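Local coordinates for protein bacterioferritin (Mycobacterium smegmatis str. MC2 155, PDB 3BKN) that probably stores iron, oxidising Fe(2+) with dioxygen at a ferroxidase centre and depositing ferric mineral inside a 24-subunit shell, and binds heme and zinc, at residues V106-K111 with R118-I123; L15-T20 with Y95-R100. All coordinates share one frame; numbering follows the deposited sequence.

Contact 1 of 2, residues V106-K111 with R118-I123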
# COMPACT_ATOMS: atom_id res chain seq x y z
N VAL A 106 15.87 6.82 55.26
CA VAL A 106 15.41 6.39 56.59
C VAL A 106 14.73 7.54 57.30
O VAL A 106 13.71 7.34 57.95
CB VAL A 106 16.51 5.76 57.47
CG1 VAL A 106 15.94 5.40 58.86
CG2 VAL A 106 17.06 4.52 56.81
N LEU A 107 15.25 8.75 57.17
CA LEU A 107 14.62 9.91 57.82
C LEU A 107 13.23 10.23 57.28
O LEU A 107 12.30 10.46 58.07
CB LEU A 107 15.51 11.14 57.74
CG LEU A 107 15.03 12.41 58.42
CD1 LEU A 107 16.12 12.95 59.31
CD2 LEU A 107 14.62 13.44 57.35
N CYS A 108 13.07 10.25 55.96
CA CYS A 108 11.74 10.42 55.37
C CYS A 108 10.71 9.42 55.87
O CYS A 108 9.58 9.77 56.13
CB CYS A 108 11.83 10.28 53.86
SG CYS A 108 12.62 11.65 53.07
N ARG A 109 11.09 8.16 55.99
CA ARG A 109 10.15 7.13 56.38
C ARG A 109 9.80 7.24 57.84
O ARG A 109 8.67 6.92 58.19
CB ARG A 109 10.65 5.74 56.01
CG ARG A 109 10.44 5.45 54.54
CD ARG A 109 11.06 4.14 54.11
NE ARG A 109 10.92 3.88 52.67
CZ ARG A 109 9.77 3.52 52.09
NH1 ARG A 109 8.65 3.44 52.82
NH2 ARG A 109 9.71 3.27 50.79
N GLU A 110 10.74 7.70 58.68
CA GLU A 110 10.50 7.93 60.11
C GLU A 110 9.51 9.09 60.22
O GLU A 110 8.56 9.03 60.98
CB GLU A 110 11.84 8.14 60.85
CG GLU A 110 11.82 8.53 62.36
CD GLU A 110 13.16 9.19 62.83
OE1 GLU A 110 13.82 9.93 62.05
OE2 GLU A 110 13.57 8.98 64.01
N LYS A 111 9.72 10.11 59.41
CA LYS A 111 8.85 11.25 59.31
C LYS A 111 7.52 10.91 58.69
O LYS A 111 6.64 11.76 58.61
CB LYS A 111 9.52 12.34 58.47
CG LYS A 111 10.69 13.00 59.18
CD LYS A 111 10.32 13.56 60.56
CE LYS A 111 11.48 13.22 61.44
NZ LYS A 111 11.59 14.04 62.64
N ARG A 118 10.38 7.36 48.58
CA ARG A 118 10.39 6.64 47.32
C ARG A 118 11.02 7.44 46.21
O ARG A 118 11.71 6.89 45.37
CB ARG A 118 8.98 6.23 46.88
CG ARG A 118 8.45 5.02 47.60
CD ARG A 118 6.93 4.90 47.39
NE ARG A 118 6.61 4.26 46.10
CZ ARG A 118 5.91 4.84 45.11
NH1 ARG A 118 5.40 6.09 45.25
NH2 ARG A 118 5.70 4.16 44.00
N LEU A 119 10.75 8.74 46.19
CA LEU A 119 11.40 9.60 45.23
C LEU A 119 12.93 9.52 45.42
O LEU A 119 13.69 9.33 44.48
CB LEU A 119 10.90 11.02 45.37
CG LEU A 119 11.69 12.03 44.55
CD1 LEU A 119 11.70 11.51 43.09
CD2 LEU A 119 11.08 13.40 44.61
N LEU A 120 13.40 9.62 46.65
CA LEU A 120 14.81 9.55 46.89
C LEU A 120 15.41 8.15 46.68
O LEU A 120 16.56 8.00 46.30
CB LEU A 120 15.12 10.13 48.25
CG LEU A 120 14.79 11.63 48.41
CD1 LEU A 120 14.86 11.94 49.86
CD2 LEU A 120 15.75 12.51 47.65
N GLU A 121 14.61 7.12 46.91
CA GLU A 121 15.05 5.77 46.64
C GLU A 121 15.33 5.59 45.16
O GLU A 121 16.32 4.97 44.79
CB GLU A 121 13.98 4.80 47.10
CG GLU A 121 13.99 4.54 48.57
CD GLU A 121 12.72 3.83 48.99
OE1 GLU A 121 12.05 3.28 48.09
OE2 GLU A 121 12.38 3.86 50.20
N GLN A 122 14.46 6.15 44.31
CA GLN A 122 14.69 6.14 42.84
C GLN A 122 15.97 6.90 42.45
O GLN A 122 16.78 6.39 41.68
CB GLN A 122 13.46 6.64 42.06
CG GLN A 122 12.72 5.48 41.30
CD GLN A 122 11.22 5.43 41.63
OE1 GLN A 122 10.44 6.30 41.21
NE2 GLN A 122 10.81 4.41 42.38
N ILE A 123 16.17 8.08 43.03
CA ILE A 123 17.36 8.80 42.75
C ILE A 123 18.61 8.00 43.18
O ILE A 123 19.56 7.84 42.40
CB ILE A 123 17.28 10.24 43.29
CG1 ILE A 123 16.44 11.07 42.31
CG2 ILE A 123 18.64 10.87 43.45
CD1 ILE A 123 15.82 12.22 42.92
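Glu121 OE2 is approached by two nitrogens of one guanidinium, Arg109 NE at 2.9 Å and Arg109 NH2 at 2.8 Å, and by Arg109 of a second subunit in a further salt bridge; this oxygen lies too close to another atom of the model, so all these bridges are somewhat doubtful in detail. Within the chain the oxygen sits at the guanidinium edge, and only 19° separates the carboxylate and guanidinium planes. The straight Arg109 chain (chi2 174°) runs roughly perpendicular to that of Glu121. The segments belong to a helical hairpin of the ferritin-like four-helix bundle: helix 83-110 ends just past Arg109, and 118-123 runs back against it at 166°, with axes 10.1 Å apart at closest approach. Toward helix 5-34 the contact is apolar: Cys108 SG meets Leu120 CD1 at 3.9 Å, with Leu10 of helix 5-34 packed on both residues. Arg109 also pairs with Glu121 of a third subunit; with the second-subunit bridge this is consistent with salt bridges circling a three-fold junction of the shell.

Contact 2 of 2, residues L15-T20 with Y95-R100; sequences LTSELT and YEVLER. With ZN (zinc ion), chain M.
Beside the dinuclear metal site of the four-helix bundle, Ser17 on helix 5-34 meets Val97 and Arg100 on helix 83-110. Arg100 NH2 donates to Ser17 OG at 2.8 Å, but the N-H...O angle of 120° makes the bond weak, and the hydroxyl lies obliquely to the guanidinium, neither over its face nor at its edge. One turn before Arg100 on helix 83-110, the CG2 branch of Val97 packs against Ser17 OG at 3.9 Å; this methyl also lies in plane at the edge of the Arg100 guanidinium. A bend at chi3 (-58°) turns the end of Arg100 to the serine. The two helices run in opposite senses, as expected for the first and third helices of a ferritin-like bundle, and Phe75 from the long connecting loop packs on both Ser17 and Arg100. One residue on, Glu18 turns to the metal: its chain is bent at chi2, and Glu18 OE1 binds zinc at 2.0 Å, while Glu18 OE2 stays 2.9 Å from the ion. Glu51, His54 and Glu127 complete that site. Gln14 acts as a second-shell link, hydrogen-bonded to Glu18 OE2 and weakly to Arg100 NH1. Within helix 5-34, one residue before Ser17, Thr16 O accepts Thr20 N at 3.0 Å and Thr20 OG1 at 2.9 Å, from opposite faces of its carbonyl plane.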
# COMPACT_ATOMS: atom_id res chain seq x y z
N LEU A 15 18.74 18.72 46.03
CA LEU A 15 18.60 19.62 44.88
C LEU A 15 19.92 20.32 44.59
O LEU A 15 20.29 20.43 43.41
CB LEU A 15 17.50 20.68 45.10
CG LEU A 15 17.21 21.57 43.91
CD1 LEU A 15 16.82 20.76 42.67
CD2 LEU A 15 16.09 22.40 44.28
N THR A 16 20.60 20.81 45.64
CA THR A 16 21.84 21.51 45.41
C THR A 16 22.83 20.57 44.77
O THR A 16 23.51 20.96 43.81
CB THR A 16 22.40 22.13 46.68
OG1 THR A 16 21.53 23.19 47.08
CG2 THR A 16 23.82 22.72 46.45
N SER A 17 22.89 19.34 45.27
CA SER A 17 23.77 18.30 44.66
C SER A 17 23.47 18.05 43.17
O SER A 17 24.41 18.00 42.37
CB SER A 17 23.74 16.97 45.40
OG SER A 17 24.81 16.86 46.30
N GLU A 18 22.19 17.90 42.81
CA GLU A 18 21.87 17.76 41.40
C GLU A 18 22.25 19.00 40.57
O GLU A 18 22.74 18.87 39.43
CB GLU A 18 20.40 17.44 41.11
CG GLU A 18 19.78 16.47 41.98
CD GLU A 18 20.23 15.06 41.75
OE1 GLU A 18 20.83 14.74 40.71
OE2 GLU A 18 19.94 14.23 42.63
N LEU A 19 22.02 20.19 41.09
CA LEU A 19 22.29 21.32 40.26
C LEU A 19 23.78 21.39 40.04
O LEU A 19 24.21 21.87 38.99
CB LEU A 19 21.81 22.62 40.84
CG LEU A 19 20.33 22.65 41.01
CD1 LEU A 19 20.02 23.79 41.93
CD2 LEU A 19 19.65 22.79 39.70
N THR A 20 24.55 20.91 41.01
CA THR A 20 26.00 20.93 40.91
C THR A 20 26.44 19.86 39.97
O THR A 20 27.31 20.11 39.13
CB THR A 20 26.69 20.66 42.23
OG1 THR A 20 26.27 21.62 43.21
CG2 THR A 20 28.17 20.78 42.05
N TYR A 95 29.34 9.86 45.39
CA TYR A 95 29.53 9.34 46.75
C TYR A 95 28.93 10.25 47.79
O TYR A 95 28.39 9.76 48.79
CB TYR A 95 30.98 9.04 47.08
CG TYR A 95 31.32 7.65 46.69
CD1 TYR A 95 30.59 6.56 47.20
CD2 TYR A 95 32.35 7.39 45.80
CE1 TYR A 95 30.89 5.23 46.82
CE2 TYR A 95 32.66 6.06 45.40
CZ TYR A 95 31.92 5.00 45.92
OH TYR A 95 32.21 3.71 45.55
N GLU A 96 29.02 11.57 47.59
CA GLU A 96 28.37 12.48 48.53
C GLU A 96 26.87 12.29 48.51
O GLU A 96 26.23 12.38 49.57
CB GLU A 96 28.73 13.93 48.30
CG GLU A 96 30.18 14.17 48.64
CD GLU A 96 30.72 15.50 48.13
OE1 GLU A 96 30.24 16.00 47.06
OE2 GLU A 96 31.63 16.02 48.82
N VAL A 97 26.31 11.99 47.34
CA VAL A 97 24.89 11.73 47.26
C VAL A 97 24.50 10.49 48.09
O VAL A 97 23.57 10.56 48.89
CB VAL A 97 24.41 11.73 45.82
CG1 VAL A 97 23.01 11.18 45.72
CG2 VAL A 97 24.49 13.16 45.27
N LEU A 98 25.22 9.39 47.94
CA LEU A 98 25.05 8.25 48.85
C LEU A 98 25.10 8.62 50.33
O LEU A 98 24.22 8.24 51.07
CB LEU A 98 26.10 7.19 48.57
CG LEU A 98 25.67 6.00 47.75
CD1 LEU A 98 25.32 6.44 46.33
CD2 LEU A 98 26.77 4.99 47.75
N GLU A 99 26.13 9.33 50.77
CA GLU A 99 26.26 9.68 52.19
C GLU A 99 24.99 10.39 52.68
O GLU A 99 24.54 10.16 53.80
CB GLU A 99 27.49 10.56 52.44
CG GLU A 99 28.83 9.84 52.48
CD GLU A 99 30.02 10.82 52.38
OE1 GLU A 99 30.00 11.89 53.06
OE2 GLU A 99 30.98 10.50 51.62
N ARG A 100 24.41 11.25 51.85
CA ARG A 100 23.24 12.02 52.20
C ARG A 100 21.95 11.22 52.12
O ARG A 100 21.18 11.25 53.06
CB ARG A 100 23.17 13.27 51.33
CG ARG A 100 21.98 14.16 51.62
CD ARG A 100 21.78 15.18 50.48
NE ARG A 100 22.96 16.04 50.24
CZ ARG A 100 23.80 15.88 49.23
NH1 ARG A 100 23.59 14.91 48.34
NH2 ARG A 100 24.85 16.68 49.08
ZN ZN M . 21.17 12.83 40.44

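How the contacts relate
From the N terminus, helix 5-34 supplies the first half of contact 2, and the chain then passes through helix 38-64 and a long loop before helix 83-110 closes it, 74 residues intervening. Contact 1 opens near the end of that same helix and closes after only six residues, on helix 114-144. The two loops therefore follow in series, with helix 83-110 as their shared element. Contact 2 ties the first helix to the third near the middle of the bundle, whereas contact 1 fastens the third to the fourth near one end. Their centres are 14 Å apart, yet they touch: Ile123 CG2 packs 3.7 Å from Glu18 OE2.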